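Local coordinates for protein chintase (Rhizomucor miehei, PDB 5YUQ) that probably hydrolyses the beta-1,4 linkages of chitin as a family 18 glycoside hydrolase whose active site forms a tunnel, at residues D124-R136 against K164-F176. Numbering follows the deposited sequence.
Sequences DTANYLKLFKALR and KLDDNWASTVDAF
Arg136 NH2 is gripped twice: it donates to Thr172 O and, in a salt bridge, to Asp174 OD2, each at 2.9 Å. Both acceptors lie at the guanidinium edge, near its plane, and a weak bond from NE to Thr172 O helps fix its rotation. The chain reaches them by bending at chi2 and chi3 (64° and 71°). NH1 turns to the Gly140 and Thr143 carbonyls; Asp174 OD2 also accepts from Leu145 N.

Back toward the helix's N-terminal end, Trp169 is a knob among Thr125, Tyr128, Leu129 and Phe132. Leu129 slides past it in the opposite direction over one indole face, CB 3.6 Å from Trp169 CZ2 and CD2 in CH-pi contact with the five-membered ring. An offset edge-to-face pair turns the indole edge to the Tyr128 face (planes at 79°). Thr172 is a second knob, among Leu129, Phe132, Lys133 and Arg136; its OG1 donates to Asn168 O, leaving CG2 facing the long helix. Val173 CG2 sits over a face of Phe132. Asp166 OD1 takes a capping bond from Asn168 N at the turn into the short helix, and another bond from Asn168 ND2.

Helix 124-139 packs beside helix 168-172, which leads into strand 175-178, outside the family 18 TIM barrel.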
# COMPACT_ATOMS: atom_id res chain seq x y z
N ASP A 124 1.36 -11.10 -18.03
CA ASP A 124 1.85 -10.81 -16.68
C ASP A 124 1.00 -11.41 -15.56
O ASP A 124 1.53 -12.05 -14.65
CB ASP A 124 1.98 -9.31 -16.46
CG ASP A 124 3.26 -8.75 -17.05
OD1 ASP A 124 4.14 -9.53 -17.48
OD2 ASP A 124 3.38 -7.51 -17.06
N THR A 125 -0.32 -11.23 -15.64
CA THR A 125 -1.17 -11.68 -14.55
C THR A 125 -1.23 -13.20 -14.47
O THR A 125 -1.17 -13.76 -13.37
CB THR A 125 -2.57 -11.04 -14.61
OG1 THR A 125 -2.44 -9.62 -14.40
CG2 THR A 125 -3.47 -11.60 -13.53
N ALA A 126 -1.31 -13.87 -15.61
CA ALA A 126 -1.27 -15.33 -15.62
C ALA A 126 0.06 -15.83 -15.05
O ALA A 126 0.11 -16.83 -14.32
CB ALA A 126 -1.48 -15.86 -17.03
N ASN A 127 1.14 -15.14 -15.40
CA ASN A 127 2.47 -15.53 -14.96
C ASN A 127 2.66 -15.29 -13.47
O ASN A 127 3.37 -16.03 -12.80
CB ASN A 127 3.55 -14.78 -15.75
CG ASN A 127 3.65 -15.26 -17.19
OD1 ASN A 127 3.15 -16.34 -17.54
ND2 ASN A 127 4.30 -14.47 -18.03
N TYR A 128 2.02 -14.24 -12.96
CA TYR A 128 2.03 -13.94 -11.53
C TYR A 128 1.40 -15.10 -10.78
O TYR A 128 1.92 -15.56 -9.77
CB TYR A 128 1.20 -12.69 -11.28
CG TYR A 128 1.55 -11.84 -10.07
CD1 TYR A 128 2.64 -12.12 -9.26
CD2 TYR A 128 0.77 -10.75 -9.77
CE1 TYR A 128 2.94 -11.29 -8.16
CE2 TYR A 128 1.06 -9.92 -8.68
CZ TYR A 128 2.13 -10.21 -7.88
OH TYR A 128 2.40 -9.37 -6.83
N LEU A 129 0.26 -15.58 -11.28
CA LEU A 129 -0.38 -16.73 -10.66
C LEU A 129 0.51 -17.97 -10.75
O LEU A 129 0.63 -18.73 -9.79
CB LEU A 129 -1.76 -17.00 -11.28
CG LEU A 129 -2.51 -18.20 -10.69
CD1 LEU A 129 -2.60 -18.06 -9.17
CD2 LEU A 129 -3.89 -18.28 -11.29
N LYS A 130 1.15 -18.15 -11.90
CA LYS A 130 2.08 -19.27 -12.06
C LYS A 130 3.16 -19.20 -10.99
O LYS A 130 3.55 -20.21 -10.42
CB LYS A 130 2.72 -19.26 -13.45
CG LYS A 130 3.14 -20.64 -13.89
CD LYS A 130 3.62 -20.65 -15.33
CE LYS A 130 3.91 -22.08 -15.78
NZ LYS A 130 4.78 -22.16 -17.00
N LEU A 131 3.64 -17.99 -10.72
CA LEU A 131 4.63 -17.80 -9.67
C LEU A 131 4.11 -18.22 -8.31
O LEU A 131 4.79 -18.93 -7.57
CB LEU A 131 5.08 -16.34 -9.64
CG LEU A 131 6.01 -15.94 -8.49
CD1 LEU A 131 7.27 -16.77 -8.51
CD2 LEU A 131 6.33 -14.46 -8.62
N PHE A 132 2.89 -17.81 -7.95
CA PHE A 132 2.34 -18.21 -6.67
C PHE A 132 2.15 -19.71 -6.58
O PHE A 132 2.37 -20.31 -5.53
CB PHE A 132 1.03 -17.49 -6.39
CG PHE A 132 1.20 -16.15 -5.74
CD1 PHE A 132 1.61 -16.06 -4.42
CD2 PHE A 132 0.93 -14.99 -6.44
CE1 PHE A 132 1.77 -14.82 -3.81
CE2 PHE A 132 1.08 -13.74 -5.83
CZ PHE A 132 1.50 -13.67 -4.50
N LYS A 133 1.73 -20.32 -7.68
CA LYS A 133 1.57 -21.77 -7.69
C LYS A 133 2.90 -22.48 -7.47
O LYS A 133 2.96 -23.47 -6.75
CB LYS A 133 0.96 -22.24 -9.00
CG LYS A 133 -0.48 -21.82 -9.18
CD LYS A 133 -1.01 -22.42 -10.47
CE LYS A 133 -2.45 -22.06 -10.71
NZ LYS A 133 -2.85 -22.49 -12.08
N ALA A 134 3.94 -21.98 -8.12
CA ALA A 134 5.27 -22.56 -7.94
C ALA A 134 5.74 -22.40 -6.50
O ALA A 134 6.31 -23.33 -5.92
CB ALA A 134 6.25 -21.92 -8.89
N LEU A 135 5.51 -21.23 -5.92
CA LEU A 135 5.90 -21.01 -4.52
C LEU A 135 5.10 -21.90 -3.59
O LEU A 135 5.64 -22.46 -2.64
CB LEU A 135 5.73 -19.54 -4.13
CG LEU A 135 6.63 -18.56 -4.88
CD1 LEU A 135 6.20 -17.15 -4.61
CD2 LEU A 135 8.06 -18.76 -4.45
N ARG A 136 3.80 -22.04 -3.85
CA ARG A 136 2.96 -22.88 -3.01
C ARG A 136 3.43 -24.33 -3.06
O ARG A 136 3.49 -25.01 -2.04
CB ARG A 136 1.49 -22.80 -3.44
CG ARG A 136 0.57 -23.74 -2.65
CD ARG A 136 0.53 -23.36 -1.18
NE ARG A 136 -0.20 -22.10 -0.99
CZ ARG A 136 -0.05 -21.30 0.06
NH1 ARG A 136 0.81 -21.60 1.03
NH2 ARG A 136 -0.77 -20.20 0.14
N LYS A 164 -13.10 -11.12 -14.21
CA LYS A 164 -13.25 -12.49 -13.75
C LYS A 164 -11.88 -13.12 -13.58
O LYS A 164 -11.24 -13.49 -14.57
CB LYS A 164 -14.05 -13.30 -14.78
CG LYS A 164 -14.05 -14.82 -14.56
CD LYS A 164 -15.12 -15.26 -13.58
CE LYS A 164 -15.35 -16.77 -13.65
NZ LYS A 164 -14.12 -17.55 -13.30
N LEU A 165 -11.41 -13.22 -12.34
CA LEU A 165 -10.13 -13.86 -12.08
C LEU A 165 -10.24 -15.38 -12.10
O LEU A 165 -11.23 -15.95 -11.63
CB LEU A 165 -9.58 -13.43 -10.73
CG LEU A 165 -9.16 -11.96 -10.62
CD1 LEU A 165 -8.95 -11.60 -9.16
CD2 LEU A 165 -7.89 -11.76 -11.41
N ASP A 166 -9.23 -16.02 -12.68
CA ASP A 166 -8.99 -17.46 -12.58
C ASP A 166 -9.23 -17.86 -11.13
O ASP A 166 -8.68 -17.24 -10.22
CB ASP A 166 -7.53 -17.70 -12.99
CG ASP A 166 -7.14 -19.17 -13.03
OD1 ASP A 166 -7.80 -20.04 -12.40
OD2 ASP A 166 -6.13 -19.46 -13.70
N ASP A 167 -10.04 -18.89 -10.89
CA ASP A 167 -10.35 -19.19 -9.49
C ASP A 167 -9.19 -19.85 -8.77
O ASP A 167 -9.25 -20.09 -7.57
CB ASP A 167 -11.72 -19.88 -9.29
CG ASP A 167 -11.76 -21.34 -9.72
OD1 ASP A 167 -10.70 -22.00 -9.86
OD2 ASP A 167 -12.89 -21.83 -9.90
N ASN A 168 -8.10 -20.10 -9.49
CA ASN A 168 -6.88 -20.55 -8.84
C ASN A 168 -6.18 -19.42 -8.09
O ASN A 168 -5.30 -19.67 -7.28
CB ASN A 168 -5.93 -21.19 -9.85
CG ASN A 168 -6.38 -22.59 -10.23
OD1 ASN A 168 -6.00 -23.56 -9.58
ND2 ASN A 168 -7.19 -22.69 -11.28
N TRP A 169 -6.58 -18.18 -8.35
CA TRP A 169 -6.05 -17.08 -7.53
C TRP A 169 -6.47 -17.29 -6.09
O TRP A 169 -5.64 -17.35 -5.19
CB TRP A 169 -6.53 -15.72 -8.06
CG TRP A 169 -5.63 -15.16 -9.11
CD1 TRP A 169 -5.87 -15.06 -10.45
CD2 TRP A 169 -4.33 -14.60 -8.89
NE1 TRP A 169 -4.80 -14.48 -11.08
CE2 TRP A 169 -3.84 -14.18 -10.15
CE3 TRP A 169 -3.53 -14.42 -7.76
CZ2 TRP A 169 -2.58 -13.59 -10.30
CZ3 TRP A 169 -2.28 -13.82 -7.91
CH2 TRP A 169 -1.82 -13.42 -9.17
N ALA A 170 -7.78 -17.41 -5.86
CA ALA A 170 -8.29 -17.54 -4.51
C ALA A 170 -7.86 -18.86 -3.86
O ALA A 170 -7.65 -18.92 -2.65
CB ALA A 170 -9.82 -17.42 -4.50
N SER A 171 -7.69 -19.92 -4.66
CA SER A 171 -7.32 -21.20 -4.06
C SER A 171 -5.82 -21.34 -3.78
O SER A 171 -5.41 -22.28 -3.10
CB SER A 171 -7.82 -22.37 -4.91
OG SER A 171 -7.12 -22.44 -6.14
N THR A 172 -5.02 -20.40 -4.26
CA THR A 172 -3.57 -20.51 -4.11
C THR A 172 -3.03 -19.47 -3.15
O THR A 172 -2.17 -19.77 -2.33
CB THR A 172 -2.85 -20.33 -5.46
OG1 THR A 172 -3.36 -21.29 -6.40
CG2 THR A 172 -1.35 -20.53 -5.31
N VAL A 173 -3.55 -18.26 -3.26
CA VAL A 173 -3.05 -17.13 -2.49
C VAL A 173 -3.86 -16.94 -1.22
O VAL A 173 -5.09 -16.96 -1.26
CB VAL A 173 -3.08 -15.84 -3.35
CG1 VAL A 173 -2.69 -14.60 -2.51
CG2 VAL A 173 -2.16 -15.99 -4.56
N ASP A 174 -3.18 -16.77 -0.09
CA ASP A 174 -3.89 -16.67 1.17
C ASP A 174 -4.67 -15.37 1.32
O ASP A 174 -5.81 -15.38 1.79
CB ASP A 174 -2.92 -16.85 2.34
CG ASP A 174 -2.32 -18.23 2.36
OD1 ASP A 174 -3.10 -19.21 2.39
OD2 ASP A 174 -1.08 -18.34 2.29
N ALA A 175 -4.07 -14.25 0.92
CA ALA A 175 -4.72 -12.96 1.12
C ALA A 175 -4.24 -11.93 0.14
O ALA A 175 -3.10 -11.99 -0.34
CB ALA A 175 -4.50 -12.45 2.56
N PHE A 176 -5.12 -10.98 -0.14
CA PHE A 176 -4.87 -9.94 -1.12
C PHE A 176 -4.98 -8.62 -0.37
O PHE A 176 -6.06 -8.26 0.12
CB PHE A 176 -5.93 -10.00 -2.22
CG PHE A 176 -5.90 -11.29 -3.02
CD1 PHE A 176 -6.39 -12.47 -2.48
CD2 PHE A 176 -5.39 -11.31 -4.31
CE1 PHE A 176 -6.35 -13.66 -3.20
CE2 PHE A 176 -5.36 -12.49 -5.05
CZ PHE A 176 -5.84 -13.67 -4.50